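Local coordinates for ABC transporter substrate-binding protein (Rhizobium radiobacter, PDB 6TFX), which binds the opine mannopinic acid as the solute-binding protein of an ABC transporter and thereby probably serves uptake of mannityl-opines into the bacterium, at residues Phe42-Ala47 with Phe474-Met480; Val77-Tyr83 with Val165-Gln171; Ile391-Leu396 with Trp441-Gln445. Numbering follows the deposited sequence.

Interaction 1 of 3, residues Phe42-Ala47 with Phe474-Met480; sequences FAPGSA and FELKGSM
A single carbonyl, G45 O, receives two backbone hydrogen bonds from successive residues, K477 N and G478 N, each 2.9 Å away. They join two loops of the family 5 solute-binding protein fold, after strands 40-41 and 470-471. G45 (phi/psi 89/2) is the third residue of a type II beta turn, A43 to S46, closed by S46 N to A43 O at 2.9 Å; a CB here would clash with E475 O and F474 CD1. The partner, 474-480, is an irregular loop with an inverse gamma turn centred on L476, whose CA is 4.2 Å from G45 CA. F474, chi1 p, places its ring face over P44, whose CB lies 3.8 Å from the ring centroid (CH-pi). M480, all chi m, sets CG 3.9 Å from the F42 ring centroid, over its face (CH-pi), and SD obliquely at 4.8 Å, a Met-aromatic contact. Three waters bridge the backbones; one accepts from M480 N at 2.9 Å and donates to S46 O at 2.8 Å.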
loop_
_atom_site.group_PDB
_atom_site.type_symbol
_atom_site.label_atom_id
_atom_site.label_comp_id
_atom_site.label_asym_id
_atom_site.label_seq_id
_atom_site.Cartn_x
_atom_site.Cartn_y
_atom_site.Cartn_z
ATOM N N PHE A 42 -11.823 5.604 -7.099
ATOM C CA PHE A 42 -11.744 4.431 -7.958
ATOM C C PHE A 42 -13.168 3.820 -7.929
ATOM O O PHE A 42 -13.870 3.915 -6.914
ATOM C CB PHE A 42 -10.813 3.403 -7.310
ATOM C CG PHE A 42 -9.371 3.773 -7.534
ATOM C CD1 PHE A 42 -8.729 4.677 -6.690
ATOM C CD2 PHE A 42 -8.638 3.166 -8.537
ATOM C CE1 PHE A 42 -7.389 5.035 -6.916
ATOM C CE2 PHE A 42 -7.296 3.512 -8.755
ATOM C CZ PHE A 42 -6.695 4.465 -7.963
ATOM N N ALA A 43 -13.597 3.177 -9.023
ATOM C CA ALA A 43 -14.891 2.508 -8.980
ATOM C C ALA A 43 -14.792 1.404 -7.935
ATOM O O ALA A 43 -13.776 0.691 -7.894
ATOM C CB ALA A 43 -15.184 1.867 -10.333
ATOM N N PRO A 44 -15.836 1.214 -7.109
ATOM C CA PRO A 44 -15.802 0.101 -6.141
ATOM C C PRO A 44 -15.503 -1.218 -6.867
ATOM O O PRO A 44 -16.127 -1.539 -7.901
ATOM C CB PRO A 44 -17.208 0.116 -5.545
ATOM C CG PRO A 44 -17.624 1.585 -5.644
ATOM C CD PRO A 44 -17.080 1.999 -6.999
ATOM N N GLY A 45 -14.515 -1.938 -6.347
ATOM C CA GLY A 45 -14.078 -3.199 -6.932
ATOM C C GLY A 45 -12.992 -3.086 -7.985
ATOM O O GLY A 45 -12.559 -4.104 -8.533
ATOM N N SER A 46 -12.511 -1.863 -8.258
ATOM C CA SER A 46 -11.407 -1.643 -9.189
ATOM C C SER A 46 -10.223 -0.955 -8.504
ATOM O O SER A 46 -10.419 -0.064 -7.660
ATOM C CB SER A 46 -11.835 -0.789 -10.376
ATOM O OG SER A 46 -10.744 -0.607 -11.275
ATOM N N ALA A 47 -8.992 -1.364 -8.895
ATOM C CA ALA A 47 -7.767 -0.714 -8.432
ATOM C C ALA A 47 -7.152 0.008 -9.630
ATOM O O ALA A 47 -6.005 0.438 -9.543
ATOM C CB ALA A 47 -6.772 -1.740 -7.896
ATOM N N PHE A 474 -20.735 -5.596 -6.124
ATOM C CA PHE A 474 -19.942 -5.366 -7.346
ATOM C C PHE A 474 -18.891 -6.482 -7.411
ATOM O O PHE A 474 -18.699 -7.214 -6.442
ATOM C CB PHE A 474 -19.225 -3.998 -7.281
ATOM C CG PHE A 474 -18.548 -3.708 -5.961
ATOM C CD1 PHE A 474 -17.276 -4.201 -5.685
ATOM C CD2 PHE A 474 -19.203 -2.974 -4.973
ATOM C CE1 PHE A 474 -16.666 -3.965 -4.441
ATOM C CE2 PHE A 474 -18.599 -2.750 -3.730
ATOM C CZ PHE A 474 -17.335 -3.243 -3.478
ATOM N N GLU A 475 -18.183 -6.570 -8.515
ATOM C CA GLU A 475 -17.133 -7.571 -8.647
ATOM C C GLU A 475 -15.866 -7.032 -7.951
ATOM O O GLU A 475 -15.375 -5.946 -8.289
ATOM C CB GLU A 475 -16.867 -7.828 -10.129
ATOM C CG GLU A 475 -15.692 -8.751 -10.372
ATOM C CD GLU A 475 -15.226 -8.751 -11.814
ATOM O OE1 GLU A 475 -15.389 -7.725 -12.517
ATOM O OE2 GLU A 475 -14.672 -9.786 -12.235
ATOM N N LEU A 476 -15.350 -7.786 -6.987
ATOM C CA LEU A 476 -14.146 -7.348 -6.293
ATOM C C LEU A 476 -12.934 -7.811 -7.106
ATOM O O LEU A 476 -12.473 -8.941 -6.926
ATOM C CB LEU A 476 -14.111 -7.874 -4.845
ATOM C CG LEU A 476 -12.857 -7.534 -3.995
ATOM C CD1 LEU A 476 -12.530 -5.995 -3.985
ATOM C CD2 LEU A 476 -13.029 -8.054 -2.582
ATOM N N LYS A 477 -12.486 -6.984 -8.059
ATOM C CA LYS A 477 -11.303 -7.335 -8.846
ATOM C C LYS A 477 -10.069 -6.783 -8.128
ATOM O O LYS A 477 -9.012 -7.424 -8.093
ATOM C CB LYS A 477 -11.384 -6.711 -10.246
ATOM C CG LYS A 477 -10.346 -7.260 -11.227
ATOM C CD LYS A 477 -10.521 -6.664 -12.622
ATOM C CE LYS A 477 -9.538 -7.228 -13.620
ATOM N NZ LYS A 477 -8.288 -6.422 -13.689
ATOM N N GLY A 478 -10.203 -5.562 -7.620
ATOM C CA GLY A 478 -9.086 -4.901 -6.964
ATOM C C GLY A 478 -9.536 -3.780 -6.054
ATOM O O GLY A 478 -10.670 -3.302 -6.154
ATOM N N SER A 479 -8.632 -3.356 -5.170
ATOM C CA SER A 479 -8.863 -2.237 -4.267
ATOM C C SER A 479 -7.450 -1.757 -4.033
ATOM O O SER A 479 -6.562 -2.587 -3.845
ATOM C CB SER A 479 -9.462 -2.727 -2.948
ATOM O OG SER A 479 -9.910 -1.672 -2.113
ATOM N N MET A 480 -7.206 -0.445 -4.059
ATOM C CA MET A 480 -5.829 0.021 -3.909
ATOM C C MET A 480 -5.087 -0.555 -2.658
ATOM O O MET A 480 -3.898 -0.893 -2.807
ATOM C CB MET A 480 -5.721 1.534 -4.004
ATOM C CG MET A 480 -5.594 2.027 -5.449
ATOM S SD MET A 480 -4.268 1.320 -6.496
ATOM C CE MET A 480 -2.805 1.531 -5.401
HETATM O O HOH W 1 -15.900 -3.527 -10.058
HETATM O O HOH W 2 -12.379 -1.689 -4.594
HETATM O O HOH W 3 -9.276 1.090 -5.335
#

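Interaction 2 of 3, residues Val77-Tyr83 with Val165-Gln171; sequences VKWQGGY and VGFGPFQ
V77 starts an extended run and turns its side chain toward the 165-171 loop, CG1 lying 3.9 Å from F167 CG. At K78 the side chain points away and its NZ hydrogen-bonds to N85 OD1; K78 O is 3.6 Å from F167 CB, and a water donates to both K78 O (3.1 Å) and F167 O (2.7 Å). The CA atoms come nearest at W79 and F167, 4.6 Å apart. The CA-to-CB bond of W79 (chi1 m) points sideways, but the indole lies close to the partner: CZ3 meets F167 CD2 and CE3 meets G166 C, both at 3.5 Å. Its six-membered ring and the F167 ring, chi1 p, are oblique, centroids 5.4 Å apart and planes at 53°. W79 NE1 hydrogen-bonds to D90 OD2 on helix 88-98.

Q80 buries the most surface. It clasps G166: Q80 N donates to G166 O (2.9 Å), and G166 N to Q80 OE1 (3.0 Å). In this family 5 solute-binding protein fold, the loop following strand 68-73 of the four-stranded antiparallel sheet is thus tied to the run leading into strand 170-176 of the large mixed sheet. Q80, chi1 m and chi2 t, also directs NE2 to G168 O at 3.0 Å and to I35 O.

G81 and G82 both have positive phi (67° and 88°) and turn the chain; a water accepts from G81 N (2.8 Å) and donates to Q171 OE1 (2.7 Å). Y83, chi1 m, brings CD2 to 3.7 Å from V165 CG1, beside A152 of helix 150-156.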
loop_
_atom_site.group_PDB
_atom_site.type_symbol
_atom_site.label_atom_id
_atom_site.label_comp_id
_atom_site.label_asym_id
_atom_site.label_seq_id
_atom_site.Cartn_x
_atom_site.Cartn_y
_atom_site.Cartn_z
ATOM N N VAL A 77 -23.230 16.981 1.164
ATOM C CA VAL A 77 -22.484 15.805 1.621
ATOM C C VAL A 77 -22.194 16.155 3.068
ATOM O O VAL A 77 -21.648 17.227 3.335
ATOM C CB VAL A 77 -21.173 15.524 0.855
ATOM C CG1 VAL A 77 -20.380 14.394 1.518
ATOM C CG2 VAL A 77 -21.453 15.190 -0.606
ATOM N N LYS A 78 -22.604 15.301 3.989
ATOM C CA LYS A 78 -22.434 15.574 5.408
ATOM C C LYS A 78 -21.260 14.821 6.019
ATOM O O LYS A 78 -21.072 13.620 5.755
ATOM C CB LYS A 78 -23.700 15.160 6.194
ATOM C CG LYS A 78 -25.028 15.632 5.608
ATOM C CD LYS A 78 -25.348 17.076 5.923
ATOM C CE LYS A 78 -26.649 17.462 5.265
ATOM N NZ LYS A 78 -26.896 18.922 5.356
ATOM N N TRP A 79 -20.537 15.494 6.921
ATOM C CA TRP A 79 -19.506 14.827 7.686
ATOM C C TRP A 79 -20.202 13.910 8.683
ATOM O O TRP A 79 -21.324 14.188 9.090
ATOM C CB TRP A 79 -18.690 15.851 8.494
ATOM C CG TRP A 79 -17.738 16.654 7.662
ATOM C CD1 TRP A 79 -17.756 18.004 7.460
ATOM C CD2 TRP A 79 -16.577 16.154 6.966
ATOM N NE1 TRP A 79 -16.664 18.380 6.693
ATOM C CE2 TRP A 79 -15.949 17.258 6.349
ATOM C CE3 TRP A 79 -16.026 14.869 6.783
ATOM C CZ2 TRP A 79 -14.798 17.116 5.545
ATOM C CZ3 TRP A 79 -14.885 14.728 6.000
ATOM C CH2 TRP A 79 -14.275 15.846 5.405
ATOM N N GLN A 80 -19.508 12.861 9.122
ATOM C CA GLN A 80 -20.009 12.018 10.205
ATOM C C GLN A 80 -19.985 12.849 11.504
ATOM O O GLN A 80 -19.262 13.837 11.584
ATOM C CB GLN A 80 -19.035 10.864 10.424
ATOM C CG GLN A 80 -19.107 9.810 9.306
ATOM C CD GLN A 80 -17.806 9.073 9.115
ATOM O OE1 GLN A 80 -16.871 9.165 9.922
ATOM N NE2 GLN A 80 -17.705 8.356 7.992
ATOM N N GLY A 81 -20.725 12.391 12.516
ATOM C CA GLY A 81 -20.713 12.964 13.857
ATOM C C GLY A 81 -21.260 14.366 14.048
ATOM O O GLY A 81 -21.096 14.926 15.133
ATOM N N GLY A 82 -21.936 14.923 13.054
ATOM C CA GLY A 82 -22.552 16.251 13.188
ATOM C C GLY A 82 -21.660 17.433 12.843
ATOM O O GLY A 82 -22.020 18.579 13.141
ATOM N N TYR A 83 -20.522 17.191 12.153
ATOM C CA TYR A 83 -19.623 18.287 11.755
ATOM C C TYR A 83 -20.182 19.143 10.607
ATOM O O TYR A 83 -19.566 20.141 10.257
ATOM C CB TYR A 83 -18.215 17.769 11.449
ATOM C CG TYR A 83 -17.429 17.543 12.717
ATOM C CD1 TYR A 83 -16.703 18.576 13.302
ATOM C CD2 TYR A 83 -17.415 16.297 13.341
ATOM C CE1 TYR A 83 -15.987 18.377 14.481
ATOM C CE2 TYR A 83 -16.700 16.086 14.518
ATOM C CZ TYR A 83 -16.004 17.137 15.097
ATOM O OH TYR A 83 -15.248 16.930 16.231
ATOM N N VAL A 165 -12.839 11.250 11.680
ATOM C CA VAL A 165 -14.122 11.766 11.208
ATOM C C VAL A 165 -14.005 11.867 9.709
ATOM O O VAL A 165 -13.138 12.583 9.218
ATOM C CB VAL A 165 -14.467 13.160 11.786
ATOM C CG1 VAL A 165 -15.800 13.666 11.220
ATOM C CG2 VAL A 165 -14.494 13.139 13.314
ATOM N N GLY A 166 -14.843 11.139 8.985
ATOM C CA GLY A 166 -14.855 11.215 7.522
ATOM C C GLY A 166 -16.262 11.421 6.992
ATOM O O GLY A 166 -17.177 11.693 7.779
ATOM N N PHE A 167 -16.428 11.386 5.655
ATOM C CA PHE A 167 -17.780 11.460 5.073
ATOM C C PHE A 167 -18.143 10.144 4.371
ATOM O O PHE A 167 -19.179 10.053 3.699
ATOM C CB PHE A 167 -18.001 12.687 4.161
ATOM C CG PHE A 167 -17.123 12.782 2.947
ATOM C CD1 PHE A 167 -17.333 11.957 1.847
ATOM C CD2 PHE A 167 -16.137 13.753 2.865
ATOM C CE1 PHE A 167 -16.526 12.071 0.710
ATOM C CE2 PHE A 167 -15.347 13.878 1.726
ATOM C CZ PHE A 167 -15.527 13.015 0.667
ATOM N N GLY A 168 -17.309 9.133 4.580
ATOM C CA GLY A 168 -17.483 7.790 4.031
ATOM C C GLY A 168 -18.677 7.064 4.633
ATOM O O GLY A 168 -19.357 7.571 5.553
ATOM N N PRO A 169 -18.936 5.838 4.134
ATOM C CA PRO A 169 -20.156 5.122 4.556
ATOM C C PRO A 169 -20.157 4.577 5.974
ATOM O O PRO A 169 -21.232 4.261 6.480
ATOM C CB PRO A 169 -20.280 3.988 3.521
ATOM C CG PRO A 169 -18.873 3.796 2.970
ATOM C CD PRO A 169 -18.269 5.181 2.986
ATOM N N PHE A 170 -18.962 4.409 6.607
ATOM C CA PHE A 170 -18.912 3.871 7.970
ATOM C C PHE A 170 -18.114 4.788 8.864
ATOM O O PHE A 170 -17.143 5.379 8.418
ATOM C CB PHE A 170 -18.326 2.447 7.976
ATOM C CG PHE A 170 -19.186 1.498 7.168
ATOM C CD1 PHE A 170 -20.325 0.921 7.725
ATOM C CD2 PHE A 170 -18.893 1.230 5.835
ATOM C CE1 PHE A 170 -21.166 0.100 6.955
ATOM C CE2 PHE A 170 -19.720 0.389 5.075
ATOM C CZ PHE A 170 -20.863 -0.144 5.630
ATOM N N GLN A 171 -18.481 4.850 10.136
ATOM C CA GLN A 171 -17.782 5.702 11.103
ATOM C C GLN A 171 -17.267 4.861 12.227
ATOM O O GLN A 171 -17.862 3.841 12.561
ATOM C CB GLN A 171 -18.723 6.781 11.670
ATOM C CG GLN A 171 -19.975 6.205 12.355
ATOM C CD GLN A 171 -21.202 7.028 12.079
ATOM O OE1 GLN A 171 -21.127 8.151 11.578
ATOM N NE2 GLN A 171 -22.365 6.474 12.377
HETATM O O HOH W 4 -21.577 11.387 3.687
HETATM O O HOH W 5 -22.594 10.261 12.282
#

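Interaction 3 of 3, residues Ile391-Leu396 with Trp441-Gln445; sequences IADYYL and WKEAQ
W441 contributes the largest buried area, followed by L396 and A392, and these three side chains define how helix 392-400 meets helix 434-450. The segments 392-396 and 441-445 run roughly parallel, crossing at +27° with their axes 11.0 Å apart, a spacing wide enough to hold an indole between them. This is side-by-side helix packing through a tryptophan within the solute-binding protein fold. CA atoms pair A392 with W441 at 6.6 Å and L396 with A444 at 8.0 Å.

W441 takes chi1 m and chi2 -34°, presenting one face of the indole to A392. A392 CB sits over the five-membered ring, 3.7 Å from its centroid and 15° off the normal, a CH-pi contact that suits the small methyl. I391 CG2 approaches W441 CH2 at 3.5 Å. A water accepts from W441 NE1 (2.9 Å) and donates to D393 OD1 (2.6 Å), an oxygen that also forms a salt bridge with R429.

One turn beyond A392, L396 (chi1 m, chi2 t) extends CD1 to 3.5 Å from W441 CD1 and 4.2 Å from A444 CB, while CD2 lies 4.1 Å from Q445 CG. Q445 NE2 donates a hydrogen bond to W441 O in its own helix (3.0 Å), and Q445 OE1 hydrogen-bonds to S294 OG.

The magnesium site at C418 and C453 is close by, the A444 side chain lying about 9 Å from the ion. Helix 422-430 packs against the same pair, with I425 touching L396 and A444 and A428 touching W441, while Y395 rests on strand 240-255 at L250 and L252.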
loop_
_atom_site.group_PDB
_atom_site.type_symbol
_atom_site.label_atom_id
_atom_site.label_comp_id
_atom_site.label_asym_id
_atom_site.label_seq_id
_atom_site.Cartn_x
_atom_site.Cartn_y
_atom_site.Cartn_z
ATOM N N ILE A 391 1.863 3.440 -12.351
ATOM C CA ILE A 391 2.728 4.208 -13.241
ATOM C C ILE A 391 4.088 4.126 -12.556
ATOM O O ILE A 391 4.169 4.380 -11.357
ATOM C CB ILE A 391 2.246 5.655 -13.430
ATOM C CG1 ILE A 391 0.879 5.686 -14.173
ATOM C CG2 ILE A 391 3.305 6.454 -14.194
ATOM C CD1 ILE A 391 0.259 7.057 -14.267
ATOM N N ALA A 392 5.141 3.722 -13.302
ATOM C CA ALA A 392 6.467 3.494 -12.697
ATOM C C ALA A 392 6.976 4.627 -11.839
ATOM O O ALA A 392 7.713 4.374 -10.864
ATOM C CB ALA A 392 7.489 3.141 -13.767
ATOM N N ASP A 393 6.620 5.884 -12.179
ATOM C CA ASP A 393 7.092 7.043 -11.407
ATOM C C ASP A 393 6.823 6.909 -9.910
ATOM O O ASP A 393 7.651 7.344 -9.098
ATOM C CB ASP A 393 6.419 8.352 -11.891
ATOM C CG ASP A 393 6.866 9.537 -11.042
ATOM O OD1 ASP A 393 8.096 9.765 -10.937
ATOM O OD2 ASP A 393 5.989 10.220 -10.459
ATOM N N TYR A 394 5.678 6.316 -9.530
ATOM C CA TYR A 394 5.351 6.239 -8.101
ATOM C C TYR A 394 6.276 5.286 -7.369
ATOM O O TYR A 394 6.948 5.699 -6.421
ATOM C CB TYR A 394 3.864 5.877 -7.898
ATOM C CG TYR A 394 2.993 7.038 -8.346
ATOM C CD1 TYR A 394 2.810 8.145 -7.526
ATOM C CD2 TYR A 394 2.485 7.094 -9.641
ATOM C CE1 TYR A 394 2.084 9.254 -7.953
ATOM C CE2 TYR A 394 1.754 8.204 -10.085
ATOM C CZ TYR A 394 1.581 9.292 -9.240
ATOM O OH TYR A 394 0.890 10.409 -9.630
ATOM N N TYR A 395 6.337 4.030 -7.803
ATOM C CA TYR A 395 7.224 3.091 -7.086
ATOM C C TYR A 395 8.664 3.558 -7.175
ATOM O O TYR A 395 9.391 3.523 -6.183
ATOM C CB TYR A 395 7.104 1.688 -7.693
ATOM C CG TYR A 395 7.119 0.595 -6.646
ATOM C CD1 TYR A 395 5.948 0.206 -6.001
ATOM C CD2 TYR A 395 8.299 -0.073 -6.319
ATOM C CE1 TYR A 395 5.943 -0.833 -5.066
ATOM C CE2 TYR A 395 8.304 -1.113 -5.379
ATOM C CZ TYR A 395 7.122 -1.490 -4.756
ATOM O OH TYR A 395 7.124 -2.505 -3.811
ATOM N N LEU A 396 9.099 4.027 -8.368
ATOM C CA LEU A 396 10.497 4.433 -8.504
ATOM C C LEU A 396 10.849 5.615 -7.606
ATOM O O LEU A 396 11.898 5.617 -6.965
ATOM C CB LEU A 396 10.828 4.779 -9.968
ATOM C CG LEU A 396 10.836 3.596 -10.911
ATOM C CD1 LEU A 396 10.931 4.092 -12.353
ATOM C CD2 LEU A 396 12.017 2.612 -10.604
ATOM N N TRP A 441 12.097 5.024 -17.771
ATOM C CA TRP A 441 11.688 4.206 -16.612
ATOM C C TRP A 441 12.414 2.867 -16.630
ATOM O O TRP A 441 12.837 2.389 -15.567
ATOM C CB TRP A 441 10.185 3.986 -16.629
ATOM C CG TRP A 441 9.417 5.156 -16.075
ATOM C CD1 TRP A 441 9.803 5.991 -15.061
ATOM C CD2 TRP A 441 8.109 5.593 -16.482
ATOM N NE1 TRP A 441 8.832 6.950 -14.842
ATOM C CE2 TRP A 441 7.764 6.700 -15.670
ATOM C CE3 TRP A 441 7.185 5.145 -17.441
ATOM C CZ2 TRP A 441 6.552 7.386 -15.819
ATOM C CZ3 TRP A 441 5.979 5.821 -17.586
ATOM C CH2 TRP A 441 5.670 6.922 -16.774
ATOM N N LYS A 442 12.560 2.244 -17.822
ATOM C CA LYS A 442 13.271 0.951 -17.908
ATOM C C LYS A 442 14.757 1.115 -17.565
ATOM O O LYS A 442 15.318 0.294 -16.838
ATOM C CB LYS A 442 13.095 0.326 -19.307
ATOM C CG LYS A 442 11.646 -0.080 -19.576
ATOM C CD LYS A 442 11.615 -0.887 -20.877
ATOM C CE LYS A 442 10.249 -1.440 -21.160
ATOM N NZ LYS A 442 10.236 -2.181 -22.463
ATOM N N GLU A 443 15.395 2.200 -18.054
ATOM C CA GLU A 443 16.803 2.466 -17.749
ATOM C C GLU A 443 16.987 2.588 -16.217
ATOM O O GLU A 443 17.954 2.032 -15.669
ATOM C CB GLU A 443 17.267 3.732 -18.466
ATOM C CG GLU A 443 18.740 4.067 -18.258
ATOM C CD GLU A 443 19.221 5.361 -18.900
ATOM O OE1 GLU A 443 18.428 6.014 -19.618
ATOM O OE2 GLU A 443 20.392 5.737 -18.663
ATOM N N ALA A 444 16.037 3.250 -15.530
ATOM C CA ALA A 444 16.121 3.377 -14.059
ATOM C C ALA A 444 16.079 1.972 -13.420
ATOM O O ALA A 444 16.898 1.664 -12.561
ATOM C CB ALA A 444 14.967 4.225 -13.547
ATOM N N GLN A 445 15.156 1.107 -13.864
ATOM C CA GLN A 445 15.070 -0.243 -13.278
ATOM C C GLN A 445 16.361 -1.035 -13.490
ATOM O O GLN A 445 16.842 -1.675 -12.557
ATOM C CB GLN A 445 13.868 -0.996 -13.856
ATOM C CG GLN A 445 12.546 -0.394 -13.349
ATOM C CD GLN A 445 11.385 -0.800 -14.229
ATOM O OE1 GLN A 445 10.913 -1.933 -14.175
ATOM N NE2 GLN A 445 10.921 0.133 -15.064
HETATM O O HOH W 6 9.632 8.928 -12.924
#

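How the interactions relate
The three contacts do not touch one another. Along the chain, interaction 2 closes before interaction 3 opens, and both fall within the span bracketed by interaction 1. The centre of interaction 1 is 22 Å from that of interaction 2 and 24 Å from that of interaction 3, while the latter two are 37 Å apart on opposite sides of the chain's centre. Interaction 2 leads into strand 170-176 of the large mixed sheet; strand 240-255 of that sheet borders both interactions 1 and 3. Interaction 1 thus brings regions near both chain ends together, the M480 side chain about 8 Å from the opine, whereas interactions 2 and 3 hold separate parts of the fold, interaction 3 near the two-cysteine magnesium site.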